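Local coordinates for conserved domain protein (Porphyromonas gingivalis, PDB 3PNN) that probably transfers a sugar from an activated donor to form a glycosidic linkage, as a cytoplasmic enzyme with a Rossmann-like alpha/beta/alpha fold, at residues 9-14 with 105-110; 55-60 with 79-84; 149-154 with 216-221. One frame throughout, in Å; residues are numbered along the deposited sequence.

Contact 1: 9-14 with 105-110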
ATOM      1  N   PHE A   9      -5.092   7.402  -1.259  1.00 20.88           N
ATOM      2  CA  PHE A   9      -6.031   6.383  -0.789  1.00 22.69           C
ATOM      3  C   PHE A   9      -5.215   5.514   0.147  1.00 23.59           C
ATOM      4  O   PHE A   9      -4.266   4.848  -0.280  1.00 24.46           O
ATOM      5  CB  PHE A   9      -6.548   5.582  -1.995  1.00 21.07           C
ATOM      6  CG  PHE A   9      -7.684   4.624  -1.689  1.00 26.23           C
ATOM      7  CD1 PHE A   9      -8.259   4.550  -0.431  1.00 29.51           C
ATOM      8  CD2 PHE A   9      -8.192   3.803  -2.698  1.00 31.78           C
ATOM      9  CE1 PHE A   9      -9.318   3.671  -0.167  1.00 29.27           C
ATOM     10  CE2 PHE A   9      -9.245   2.931  -2.438  1.00 27.49           C
ATOM     11  CZ  PHE A   9      -9.804   2.867  -1.162  1.00 23.75           C
ATOM     12  N   VAL A  10      -5.555   5.553   1.432  1.00 22.01           N
ATOM     13  CA  VAL A  10      -4.795   4.833   2.442  1.00 25.93           C
ATOM     14  C   VAL A  10      -5.487   3.532   2.857  1.00 22.31           C
ATOM     15  O   VAL A  10      -6.656   3.532   3.293  1.00 25.99           O
ATOM     16  CB  VAL A  10      -4.548   5.715   3.698  1.00 26.55           C
ATOM     17  CG1 VAL A  10      -3.779   4.927   4.756  1.00 26.32           C
ATOM     18  CG2 VAL A  10      -3.797   7.009   3.321  1.00 24.16           C
ATOM     19  N   LEU A  11      -4.773   2.414   2.720  1.00 21.76           N
ATOM     20  CA  LEU A  11      -5.309   1.110   3.128  1.00 25.62           C
ATOM     21  C   LEU A  11      -5.245   0.942   4.649  1.00 29.86           C
ATOM     22  O   LEU A  11      -4.239   0.490   5.194  1.00 26.62           O
ATOM     23  CB  LEU A  11      -4.541  -0.025   2.444  1.00 27.03           C
ATOM     24  CG  LEU A  11      -4.567   0.010   0.917  1.00 32.39           C
ATOM     25  CD1 LEU A  11      -3.779  -1.174   0.368  1.00 36.94           C
ATOM     26  CD2 LEU A  11      -6.011  -0.018   0.409  1.00 32.84           C
ATOM     27  N   ALA A  12      -6.333   1.293   5.324  1.00 24.93           N
ATOM     28  CA  ALA A  12      -6.350   1.326   6.784  1.00 27.73           C
ATOM     29  C   ALA A  12      -7.304   0.297   7.397  1.00 29.40           C
ATOM     30  O   ALA A  12      -7.630   0.351   8.585  1.00 29.34           O
ATOM     31  CB  ALA A  12      -6.692   2.737   7.266  1.00 25.45           C
ATOM     32  N   ALA A  13      -7.736  -0.664   6.593  1.00 29.17           N
ATOM     33  CA  ALA A  13      -8.798  -1.560   7.017  1.00 31.82           C
ATOM     34  C   ALA A  13      -8.297  -2.563   8.054  1.00 28.52           C
ATOM     35  O   ALA A  13      -9.087  -3.163   8.775  1.00 31.02           O
ATOM     36  CB  ALA A  13      -9.393  -2.266   5.811  1.00 31.32           C
ATOM     37  N   GLY A  14      -6.976  -2.718   8.133  1.00 28.76           N
ATOM     38  CA  GLY A  14      -6.366  -3.655   9.063  1.00 35.77           C
ATOM     39  C   GLY A  14      -6.024  -3.070  10.427  1.00 42.81           C
ATOM     40  O   GLY A  14      -5.413  -3.755  11.255  1.00 38.44           O
ATOM     41  N   HIS A 105      -9.814  -5.926  -2.644  1.00 28.98           N
ATOM     42  CA  HIS A 105     -11.223  -5.722  -2.275  1.00 30.42           C
ATOM     43  C   HIS A 105     -11.365  -4.416  -1.470  1.00 32.47           C
ATOM     44  O   HIS A 105     -12.298  -3.645  -1.673  1.00 30.42           O
ATOM     45  CB  HIS A 105     -11.790  -6.911  -1.493  1.00 33.76           C
ATOM     46  CG  HIS A 105     -13.170  -6.682  -0.950  1.00 31.52           C
ATOM     47  ND1 HIS A 105     -13.415  -6.432   0.385  1.00 35.15           N
ATOM     48  CD2 HIS A 105     -14.380  -6.673  -1.560  1.00 31.57           C
ATOM     49  CE1 HIS A 105     -14.715  -6.278   0.572  1.00 33.70           C
ATOM     50  NE2 HIS A 105     -15.324  -6.423  -0.592  1.00 31.62           N
ATOM     51  N   ALA A 106     -10.424  -4.174  -0.566  1.00 29.13           N
ATOM     52  CA  ALA A 106     -10.346  -2.890   0.130  1.00 28.40           C
ATOM     53  C   ALA A 106     -10.253  -1.711  -0.847  1.00 29.06           C
ATOM     54  O   ALA A 106     -10.923  -0.693  -0.661  1.00 26.67           O
ATOM     55  CB  ALA A 106      -9.172  -2.885   1.099  1.00 23.75           C
ATOM     56  N   VAL A 107      -9.434  -1.838  -1.890  1.00 24.03           N
ATOM     57  CA  VAL A 107      -9.337  -0.792  -2.902  1.00 22.95           C
ATOM     58  C   VAL A 107     -10.688  -0.528  -3.587  1.00 28.50           C
ATOM     59  O   VAL A 107     -11.073   0.627  -3.809  1.00 27.55           O
ATOM     60  CB  VAL A 107      -8.267  -1.127  -3.986  1.00 28.96           C
ATOM     61  CG1 VAL A 107      -8.360  -0.148  -5.148  1.00 27.68           C
ATOM     62  CG2 VAL A 107      -6.860  -1.085  -3.380  1.00 31.31           C
ATOM     63  N   LEU A 108     -11.399  -1.595  -3.934  1.00 27.75           N
ATOM     64  CA  LEU A 108     -12.712  -1.460  -4.568  1.00 26.61           C
ATOM     65  C   LEU A 108     -13.677  -0.593  -3.748  1.00 30.73           C
ATOM     66  O   LEU A 108     -14.603  -0.005  -4.296  1.00 29.10           O
ATOM     67  CB  LEU A 108     -13.343  -2.832  -4.822  1.00 26.51           C
ATOM     68  CG  LEU A 108     -12.853  -3.553  -6.081  1.00 30.78           C
ATOM     69  CD1 LEU A 108     -13.365  -4.972  -6.109  1.00 37.06           C
ATOM     70  CD2 LEU A 108     -13.303  -2.785  -7.333  1.00 32.49           C
HETATM   71  N   MSE A 109     -13.470  -0.510  -2.440  1.00 27.62           N
HETATM   72  CA  MSE A 109     -14.367   0.287  -1.591  1.00 24.56           C
HETATM   73  C   MSE A 109     -14.302   1.795  -1.915  1.00 31.10           C
HETATM   74  O   MSE A 109     -15.233   2.550  -1.596  1.00 28.21           O
HETATM   75  CB  MSE A 109     -14.061   0.061  -0.103  1.00 26.61           C
HETATM   76  CG  MSE A 109     -14.210  -1.407   0.351  1.00 27.80           C
HETATM   77 SE   MSE A 109     -15.980  -2.189   0.130  0.70 33.25          SE
HETATM   78  CE  MSE A 109     -15.672  -3.001  -1.632  1.00 28.96           C
ATOM     79  N   GLY A 110     -13.210   2.223  -2.549  1.00 24.69           N
ATOM     80  CA  GLY A 110     -13.031   3.624  -2.906  1.00 28.05           C
ATOM     81  C   GLY A 110     -13.627   4.036  -4.252  1.00 30.39           C
ATOM     82  O   GLY A 110     -13.513   5.186  -4.665  1.00 28.78           O
TER

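Contact 2: 55-60 with 79-84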
ATOM      1  N   ILE A  55     -11.537   1.843   5.966  1.00 24.65           N
ATOM      2  CA  ILE A  55     -11.490   1.256   7.301  1.00 28.77           C
ATOM      3  C   ILE A  55     -12.647   0.262   7.421  1.00 29.94           C
ATOM      4  O   ILE A  55     -13.253  -0.104   6.411  1.00 32.20           O
ATOM      5  CB  ILE A  55     -11.611   2.336   8.404  1.00 24.01           C
ATOM      6  CG1 ILE A  55     -12.951   3.070   8.315  1.00 28.02           C
ATOM      7  CG2 ILE A  55     -10.443   3.340   8.336  1.00 23.99           C
ATOM      8  CD1 ILE A  55     -13.292   3.835   9.621  1.00 34.28           C
ATOM      9  N   ARG A  56     -12.951  -0.187   8.641  1.00 28.24           N
ATOM     10  CA  ARG A  56     -14.152  -0.992   8.858  1.00 28.69           C
ATOM     11  C   ARG A  56     -15.029  -0.340   9.921  1.00 31.21           C
ATOM     12  O   ARG A  56     -14.536   0.416  10.748  1.00 29.72           O
ATOM     13  CB  ARG A  56     -13.784  -2.436   9.224  1.00 34.52           C
ATOM     14  CG  ARG A  56     -12.786  -3.026   8.232  1.00 34.96           C
ATOM     15  CD  ARG A  56     -12.540  -4.531   8.401  1.00 40.33           C
ATOM     16  NE  ARG A  56     -11.519  -4.952   7.440  1.00 38.55           N
ATOM     17  CZ  ARG A  56     -10.445  -5.683   7.739  1.00 44.33           C
ATOM     18  NH1 ARG A  56     -10.262  -6.138   8.982  1.00 42.45           N
ATOM     19  NH2 ARG A  56      -9.568  -5.981   6.786  1.00 38.96           N
ATOM     20  N   HIS A  57     -16.329  -0.621   9.889  1.00 32.92           N
ATOM     21  CA  HIS A  57     -17.246  -0.003  10.838  1.00 33.85           C
ATOM     22  C   HIS A  57     -16.894  -0.355  12.285  1.00 40.63           C
ATOM     23  O   HIS A  57     -17.128   0.442  13.188  1.00 40.04           O
ATOM     24  CB  HIS A  57     -18.692  -0.419  10.550  1.00 37.39           C
ATOM     25  CG  HIS A  57     -19.267   0.214   9.322  1.00 41.94           C
ATOM     26  ND1 HIS A  57     -19.560   1.560   9.247  1.00 45.64           N
ATOM     27  CD2 HIS A  57     -19.611  -0.314   8.124  1.00 38.46           C
ATOM     28  CE1 HIS A  57     -20.052   1.834   8.051  1.00 41.94           C
ATOM     29  NE2 HIS A  57     -20.096   0.714   7.351  1.00 42.21           N
ATOM     30  N   SER A  58     -16.324  -1.542  12.493  1.00 33.45           N
ATOM     31  CA  SER A  58     -15.998  -2.014  13.845  1.00 42.03           C
ATOM     32  C   SER A  58     -15.050  -1.094  14.623  1.00 35.64           C
ATOM     33  O   SER A  58     -15.011  -1.144  15.852  1.00 37.55           O
ATOM     34  CB  SER A  58     -15.429  -3.439  13.811  1.00 47.51           C
ATOM     35  OG  SER A  58     -14.090  -3.452  13.356  1.00 48.02           O
ATOM     36  N   PHE A  59     -14.289  -0.260  13.927  1.00 32.28           N
ATOM     37  CA  PHE A  59     -13.419   0.684  14.630  1.00 30.20           C
ATOM     38  C   PHE A  59     -13.590   2.124  14.143  1.00 34.22           C
ATOM     39  O   PHE A  59     -12.708   2.961  14.315  1.00 31.62           O
ATOM     40  CB  PHE A  59     -11.943   0.239  14.601  1.00 31.23           C
ATOM     41  CG  PHE A  59     -11.349   0.100  13.218  1.00 32.10           C
ATOM     42  CD1 PHE A  59     -10.620   1.127  12.660  1.00 28.48           C
ATOM     43  CD2 PHE A  59     -11.471  -1.085  12.506  1.00 35.89           C
ATOM     44  CE1 PHE A  59     -10.038   1.000  11.400  1.00 33.56           C
ATOM     45  CE2 PHE A  59     -10.907  -1.220  11.244  1.00 28.81           C
ATOM     46  CZ  PHE A  59     -10.178  -0.178  10.689  1.00 29.24           C
ATOM     47  N   GLU A  60     -14.748   2.409  13.564  1.00 32.87           N
ATOM     48  CA  GLU A  60     -14.994   3.724  12.995  1.00 32.48           C
ATOM     49  C   GLU A  60     -14.996   4.803  14.078  1.00 30.77           C
ATOM     50  O   GLU A  60     -14.409   5.869  13.902  1.00 29.66           O
ATOM     51  CB  GLU A  60     -16.317   3.728  12.240  1.00 36.36           C
ATOM     52  CG  GLU A  60     -16.775   5.086  11.786  1.00 35.61           C
ATOM     53  CD  GLU A  60     -18.169   5.039  11.178  1.00 40.52           C
ATOM     54  OE1 GLU A  60     -18.803   3.957  11.214  1.00 40.49           O
ATOM     55  OE2 GLU A  60     -18.627   6.080  10.664  1.00 36.16           O
ATOM     56  N   LEU A  79     -13.976   8.771   4.662  1.00 23.62           N
ATOM     57  CA  LEU A  79     -13.932   7.350   5.017  1.00 23.54           C
ATOM     58  C   LEU A  79     -14.782   6.499   4.074  1.00 28.20           C
ATOM     59  O   LEU A  79     -15.899   6.877   3.717  1.00 28.58           O
ATOM     60  CB  LEU A  79     -14.440   7.131   6.443  1.00 25.76           C
ATOM     61  CG  LEU A  79     -13.701   7.871   7.548  1.00 30.22           C
ATOM     62  CD1 LEU A  79     -14.336   7.553   8.914  1.00 36.69           C
ATOM     63  CD2 LEU A  79     -12.228   7.505   7.530  1.00 29.53           C
ATOM     64  N   VAL A  80     -14.231   5.362   3.653  1.00 25.58           N
ATOM     65  CA  VAL A  80     -15.010   4.308   3.010  1.00 26.02           C
ATOM     66  C   VAL A  80     -14.825   3.031   3.813  1.00 27.79           C
ATOM     67  O   VAL A  80     -13.905   2.935   4.625  1.00 27.06           O
ATOM     68  CB  VAL A  80     -14.656   4.094   1.512  1.00 28.72           C
ATOM     69  CG1 VAL A  80     -14.905   5.380   0.729  1.00 27.33           C
ATOM     70  CG2 VAL A  80     -13.197   3.604   1.319  1.00 23.83           C
ATOM     71  N   PHE A  81     -15.716   2.063   3.619  1.00 25.20           N
ATOM     72  CA  PHE A  81     -15.776   0.923   4.536  1.00 28.67           C
ATOM     73  C   PHE A  81     -15.666  -0.427   3.841  1.00 35.01           C
ATOM     74  O   PHE A  81     -16.429  -0.727   2.922  1.00 31.32           O
ATOM     75  CB  PHE A  81     -17.080   0.983   5.350  1.00 29.75           C
ATOM     76  CG  PHE A  81     -17.186   2.218   6.187  1.00 31.32           C
ATOM     77  CD1 PHE A  81     -16.676   2.240   7.474  1.00 30.39           C
ATOM     78  CD2 PHE A  81     -17.748   3.374   5.663  1.00 36.70           C
ATOM     79  CE1 PHE A  81     -16.740   3.400   8.245  1.00 28.62           C
ATOM     80  CE2 PHE A  81     -17.822   4.531   6.419  1.00 33.36           C
ATOM     81  CZ  PHE A  81     -17.315   4.541   7.715  1.00 35.88           C
ATOM     82  N   GLN A  82     -14.732  -1.250   4.301  1.00 31.22           N
ATOM     83  CA  GLN A  82     -14.598  -2.605   3.765  1.00 32.45           C
ATOM     84  C   GLN A  82     -15.378  -3.572   4.626  1.00 33.22           C
ATOM     85  O   GLN A  82     -15.025  -3.793   5.785  1.00 37.44           O
ATOM     86  CB  GLN A  82     -13.128  -3.041   3.728  1.00 34.27           C
ATOM     87  CG  GLN A  82     -12.938  -4.471   3.179  1.00 32.45           C
ATOM     88  CD  GLN A  82     -11.531  -5.029   3.391  1.00 36.89           C
ATOM     89  OE1 GLN A  82     -10.884  -4.755   4.405  1.00 35.25           O
ATOM     90  NE2 GLN A  82     -11.065  -5.841   2.441  1.00 34.36           N
ATOM     91  N   GLU A  83     -16.446  -4.143   4.070  1.00 32.92           N
ATOM     92  CA  GLU A  83     -17.226  -5.155   4.774  1.00 37.62           C
ATOM     93  C   GLU A  83     -17.308  -6.445   3.953  1.00 36.26           C
ATOM     94  O   GLU A  83     -17.208  -6.428   2.724  1.00 33.09           O
ATOM     95  CB  GLU A  83     -18.626  -4.633   5.117  1.00 44.41           C
ATOM     96  CG  GLU A  83     -18.649  -3.301   5.892  1.00 48.95           C
ATOM     97  CD  GLU A  83     -17.913  -3.344   7.242  1.00 54.91           C
ATOM     98  OE1 GLU A  83     -17.872  -4.418   7.888  1.00 53.95           O
ATOM     99  OE2 GLU A  83     -17.379  -2.288   7.665  1.00 42.01           O
ATOM    100  N   LEU A  84     -17.492  -7.563   4.643  1.00 36.02           N
ATOM    101  CA  LEU A  84     -17.527  -8.871   3.997  1.00 37.96           C
ATOM    102  C   LEU A  84     -18.635  -9.002   2.952  1.00 40.85           C
ATOM    103  O   LEU A  84     -18.481  -9.723   1.969  1.00 46.36           O
ATOM    104  CB  LEU A  84     -17.669  -9.978   5.050  1.00 41.45           C
ATOM    105  CG  LEU A  84     -16.506 -10.178   6.024  1.00 48.32           C
ATOM    106  CD1 LEU A  84     -16.944 -11.047   7.207  1.00 50.89           C
ATOM    107  CD2 LEU A  84     -15.304 -10.783   5.307  1.00 48.24           C
TER
HETATM  108  O   HOH W   1     -16.839  -4.008  10.644  1.00 38.87           O

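Contact 3: 149-154 with 216-221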
ATOM      1  N   TYR A 149      -0.673   3.203 -15.558  1.00 24.71           N
ATOM      2  CA  TYR A 149      -0.513   3.272 -14.103  1.00 24.90           C
ATOM      3  C   TYR A 149       0.965   3.400 -13.750  1.00 24.52           C
ATOM      4  O   TYR A 149       1.816   3.501 -14.648  1.00 25.17           O
ATOM      5  CB  TYR A 149      -1.053   1.991 -13.465  1.00 24.22           C
ATOM      6  CG  TYR A 149      -2.472   1.613 -13.871  1.00 23.20           C
ATOM      7  CD1 TYR A 149      -3.441   2.584 -14.082  1.00 28.27           C
ATOM      8  CD2 TYR A 149      -2.842   0.272 -14.005  1.00 24.28           C
ATOM      9  CE1 TYR A 149      -4.756   2.236 -14.426  1.00 31.95           C
ATOM     10  CE2 TYR A 149      -4.159  -0.090 -14.342  1.00 25.82           C
ATOM     11  CZ  TYR A 149      -5.105   0.900 -14.553  1.00 29.77           C
ATOM     12  OH  TYR A 149      -6.394   0.561 -14.906  1.00 25.66           O
ATOM     13  N   CYS A 150       1.273   3.380 -12.451  1.00 25.95           N
ATOM     14  CA  CYS A 150       2.660   3.432 -11.998  1.00 24.96           C
ATOM     15  C   CYS A 150       2.830   2.778 -10.626  1.00 26.82           C
ATOM     16  O   CYS A 150       1.857   2.450  -9.933  1.00 25.63           O
ATOM     17  CB  CYS A 150       3.169   4.877 -11.969  1.00 26.12           C
ATOM     18  SG  CYS A 150       2.311   5.942 -10.742  1.00 28.64           S
HETATM   19  N   MSE A 151       4.077   2.552 -10.239  1.00 26.17           N
HETATM   20  CA  MSE A 151       4.365   2.130  -8.874  1.00 26.16           C
HETATM   21  C   MSE A 151       5.703   2.710  -8.492  1.00 22.39           C
HETATM   22  O   MSE A 151       6.529   2.975  -9.359  1.00 23.72           O
HETATM   23  CB  MSE A 151       4.389   0.599  -8.701  1.00 32.20           C
HETATM   24  CG  MSE A 151       5.400  -0.172  -9.522  1.00 30.59           C
HETATM   25 SE   MSE A 151       5.835  -1.951  -8.712  0.70 36.46          SE
HETATM   26  CE  MSE A 151       7.524  -1.444  -7.859  1.00 39.01           C
ATOM     27  N   VAL A 152       5.902   2.917  -7.196  1.00 23.38           N
ATOM     28  CA  VAL A 152       7.163   3.472  -6.728  1.00 22.56           C
ATOM     29  C   VAL A 152       8.012   2.284  -6.317  1.00 26.97           C
ATOM     30  O   VAL A 152       7.651   1.520  -5.418  1.00 29.45           O
ATOM     31  CB  VAL A 152       6.963   4.458  -5.574  1.00 26.16           C
ATOM     32  CG1 VAL A 152       8.337   4.926  -5.021  1.00 26.38           C
ATOM     33  CG2 VAL A 152       6.156   5.674  -6.056  1.00 25.41           C
ATOM     34  N   GLY A 153       9.114   2.089  -7.029  1.00 25.25           N
ATOM     35  CA  GLY A 153       9.980   0.959  -6.760  1.00 27.65           C
ATOM     36  C   GLY A 153      10.972   1.255  -5.648  1.00 27.90           C
ATOM     37  O   GLY A 153      11.453   2.385  -5.518  1.00 27.72           O
ATOM     38  N   TYR A 154      11.255   0.235  -4.845  1.00 24.35           N
ATOM     39  CA  TYR A 154      12.337   0.261  -3.864  1.00 24.72           C
ATOM     40  C   TYR A 154      13.330  -0.861  -4.192  1.00 29.28           C
ATOM     41  O   TYR A 154      13.028  -1.727  -5.009  1.00 32.94           O
ATOM     42  CB  TYR A 154      11.762   0.113  -2.458  1.00 25.58           C
ATOM     43  CG  TYR A 154      10.959   1.338  -2.070  1.00 25.38           C
ATOM     44  CD1 TYR A 154      11.567   2.402  -1.403  1.00 27.03           C
ATOM     45  CD2 TYR A 154       9.617   1.458  -2.432  1.00 25.49           C
ATOM     46  CE1 TYR A 154      10.854   3.542  -1.066  1.00 24.84           C
ATOM     47  CE2 TYR A 154       8.893   2.604  -2.109  1.00 28.89           C
ATOM     48  CZ  TYR A 154       9.516   3.637  -1.422  1.00 29.16           C
ATOM     49  OH  TYR A 154       8.804   4.779  -1.106  1.00 26.23           O
ATOM     50  N   ASN A 216       3.849  -1.740  -2.070  1.00 27.01           N
ATOM     51  CA  ASN A 216       2.424  -1.396  -2.130  1.00 26.60           C
ATOM     52  C   ASN A 216       2.166   0.112  -2.207  1.00 29.93           C
ATOM     53  O   ASN A 216       1.196   0.608  -1.632  1.00 32.67           O
ATOM     54  CB  ASN A 216       1.651  -2.010  -0.958  1.00 27.44           C
ATOM     55  CG  ASN A 216       0.449  -2.833  -1.412  1.00 36.34           C
ATOM     56  OD1 ASN A 216       0.417  -3.354  -2.533  1.00 36.01           O
ATOM     57  ND2 ASN A 216      -0.543  -2.974  -0.524  1.00 46.65           N
HETATM   58  N   MSE A 217       3.038   0.836  -2.907  1.00 22.23           N
HETATM   59  CA  MSE A 217       2.780   2.237  -3.243  1.00 21.58           C
HETATM   60  C   MSE A 217       2.494   2.319  -4.741  1.00 24.28           C
HETATM   61  O   MSE A 217       3.414   2.221  -5.553  1.00 25.93           O
HETATM   62  CB  MSE A 217       3.987   3.118  -2.876  1.00 24.46           C
HETATM   63  CG  MSE A 217       3.837   4.603  -3.255  1.00 21.19           C
HETATM   64 SE   MSE A 217       5.296   5.686  -2.446  0.69 28.69          SE
HETATM   65  CE  MSE A 217       4.211   7.002  -1.513  1.00 31.98           C
ATOM     66  N   TRP A 218       1.221   2.493  -5.106  1.00 22.71           N
ATOM     67  CA  TRP A 218       0.799   2.435  -6.514  1.00 22.00           C
ATOM     68  C   TRP A 218       0.165   3.748  -6.927  1.00 24.34           C
ATOM     69  O   TRP A 218      -0.310   4.505  -6.076  1.00 24.68           O
ATOM     70  CB  TRP A 218      -0.287   1.375  -6.665  1.00 24.24           C
ATOM     71  CG  TRP A 218       0.117   0.014  -6.260  1.00 23.78           C
ATOM     72  CD1 TRP A 218      -0.070  -0.584  -5.046  1.00 25.07           C
ATOM     73  CD2 TRP A 218       0.764  -0.944  -7.093  1.00 22.32           C
ATOM     74  NE1 TRP A 218       0.432  -1.867  -5.077  1.00 27.48           N
ATOM     75  CE2 TRP A 218       0.954  -2.107  -6.323  1.00 24.97           C
ATOM     76  CE3 TRP A 218       1.212  -0.928  -8.421  1.00 24.54           C
ATOM     77  CZ2 TRP A 218       1.576  -3.251  -6.835  1.00 31.06           C
ATOM     78  CZ3 TRP A 218       1.820  -2.074  -8.938  1.00 27.95           C
ATOM     79  CH2 TRP A 218       2.001  -3.212  -8.140  1.00 27.69           C
ATOM     80  N   GLY A 219       0.112   3.993  -8.233  1.00 21.99           N
ATOM     81  CA  GLY A 219      -0.653   5.103  -8.789  1.00 24.32           C
ATOM     82  C   GLY A 219      -1.602   4.580  -9.861  1.00 26.60           C
ATOM     83  O   GLY A 219      -1.163   3.917 -10.804  1.00 24.62           O
ATOM     84  N   PHE A 220      -2.894   4.870  -9.718  1.00 23.27           N
ATOM     85  CA  PHE A 220      -3.917   4.347 -10.636  1.00 24.99           C
ATOM     86  C   PHE A 220      -4.820   5.462 -11.156  1.00 23.49           C
ATOM     87  O   PHE A 220      -4.797   6.590 -10.647  1.00 25.36           O
ATOM     88  CB  PHE A 220      -4.808   3.307  -9.935  1.00 23.19           C
ATOM     89  CG  PHE A 220      -4.084   2.048  -9.475  1.00 25.89           C
ATOM     90  CD1 PHE A 220      -3.449   1.210 -10.385  1.00 27.61           C
ATOM     91  CD2 PHE A 220      -4.085   1.691  -8.130  1.00 26.12           C
ATOM     92  CE1 PHE A 220      -2.806   0.050  -9.958  1.00 24.88           C
ATOM     93  CE2 PHE A 220      -3.448   0.534  -7.695  1.00 23.63           C
ATOM     94  CZ  PHE A 220      -2.815  -0.295  -8.617  1.00 26.40           C
ATOM     95  N   THR A 221      -5.623   5.132 -12.164  1.00 26.55           N
ATOM     96  CA  THR A 221      -6.731   5.978 -12.588  1.00 23.88           C
ATOM     97  C   THR A 221      -8.004   5.186 -12.321  1.00 24.42           C
ATOM     98  O   THR A 221      -7.944   3.982 -12.108  1.00 26.52           O
ATOM     99  CB  THR A 221      -6.624   6.359 -14.086  1.00 23.10           C
ATOM    100  OG1 THR A 221      -6.337   5.192 -14.866  1.00 25.67           O
ATOM    101  CG2 THR A 221      -5.485   7.366 -14.298  1.00 25.02           C
TER
HETATM  102  O   HOH W   2       5.708   0.121  -4.283  1.00 27.95           O

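Contact 1: 9-14 with 105-110
F9 and L11 carry the share of the contact that strand 7-11 offers to helix 103-108: F9 points at the helix, whereas L11 leaves across the line between the segments and bends its tip in. The F9 ring is set by two torsions: CG is anti to the backbone N (chi1 -171°), and chi2 is near zero (4°), so the ring extends outward edge first. CE2 leads, coming to 3.2 Å from V107 O, which lies close to the plane of the ring. CZ lies 3.7 Å from G110 N, obliquely to the ring, an approach that is possible because G110 puts no side chain in front of it. V107 CG1, anti to its own backbone N, is 4.2 Å from F9 CE2. L11 meets A106 and V107, while F9 also reaches on to G110. In L11, CG is anti to the carbonyl carbon (chi1 -59°); the next torsion extends CD1 and leaves CD2 to the helix, 4.0 Å from V107 CG2. The two side chains cross obliquely, and A106 CB touches L11 CD2 from 4.3 Å. V107 is therefore shared, one branch to each strand residue. Behind the contact, F225 of helix 223-239 covers V107, while V52 and V54 pack on F9. The two segments share no hydrogen bond. V107 O already accepts from G110 N at 2.9 Å, so the ring C-H probably adds only a weak electrostatic pull. The chemistry implies a buried seam in which an aromatic C-H edge meets backbone polar atoms and methyls fill in, held by shape and van der Waals contact.

Contact 2: 55-60 with 79-84
R56 is the side chain to follow. It leaves the backbone just past the end of strand 50-55, its CB about equally far from Q82 O and E83 OE2. CG passes closer to the Q82 carbonyl, 3.4 Å from its O, and CD continues alongside. From there the extended chain carries the guanidinium to the Q82 amide, which it grips side-on: NE donates to OE1 at 3.1 Å and NH2 to the same OE1 at 3.0 Å. The oxygen lies in the guanidinium plane, yet both donors sit above the amide's own plane, off its lone pairs. NH2 also bonds a glycerol, probably from the crystallisation liquor, while Q82 NE2 is tied to H105.

H57 lays its ring over F81 in an offset stack, centroids 3.9 Å apart and planes at 6°. Its backbone N meets the syn lone pair of E83 OE2 at 3.0 Å, nearly straight at 171°. In the ring plane, ND1 donates to E60 OE1 at 3.2 Å, meeting that oxygen from above the carboxylate plane; E60's other oxygen is salt-bridged to R64. Water 1 joins S58 N to E83 OE1. Underneath, Q82 N to I55 O at 2.8 Å and I55 N to V80 O make the parallel pairing. Loops leaving the C-terminal ends of adjacent parallel strands are the usual place for substrate sites in Rossmann-like folds, and the glycerol is consistent with a pocket here.

Contact 3: 149-154 with 216-221
Strands 148-155 and 217-220 run antiparallel; the axes of 149-154 and 217-220 come to 4.5 Å at their closest, and the fit changes markedly from one end to the other. The tight part is the middle and the Y149 end. C150 and G219 form a hydrogen-bonded pair, N to O in both directions, at 3.0 Å for C150 N to G219 O and 2.9 Å for the return bond from G219 N to C150 O. C150 SG takes the crowded position between its backbone N and carbonyl carbon (chi1 65°), leaning over G219 CA, where no side chain stands in its way. On the opposite face, M151 and W218 lie side by side as a non-hydrogen-bonded pair: M151 CB is 3.5 Å from W218 CE3, and the selenium sits obliquely off the six-membered ring in a Met-aromatic contact. Next along, F220 drives its CD1 edge onto one face of the Y149 ring, 3.6 Å from CG, in a T-shaped pair with planes at 85°. The Y149 hydroxyl is held by D223.

Toward N216 the pairing opens. V152 N still reaches M217 O at 3.1 Å, and V152 CG2 touches M217 SE at 3.7 Å, but past this water 2 takes over, donating to V152 O and accepting from M217 N. Helix 249-259 covers W218 and F220; helix 129-140 covers C150 and M217. Strand 217-220 also pairs antiparallel with 118-122, a reversed strand between 118-122 and 148-155, consistent with the GT-A-like core of glycosyltransferases and sugar nucleotidyltransferases.

How the contacts relate
Contacts 1 and 2 are neighbours, their centres about 9 Å apart. They come from the first part of the chain, contact 2 falling within the span that contact 1 bridges. They share the H105–Q82 tie, and the A13 carbonyl packs against the R56 guanidinium. Contact 3 forms later in the chain, centred about 15 Å from contact 1 and 24 Å from contact 2, touching only the former, where L11 meets N216. Strands pair in the order 77-81, 50-55, 7-11, 118-122, 217-220, 148-155, so contacts 2 and 3 lie toward either side of contact 1. The glycine-rich loop after strand 7-11 resembles that of sugar nucleotidyltransferases, consistent with a substrate site near contacts 1 and 2.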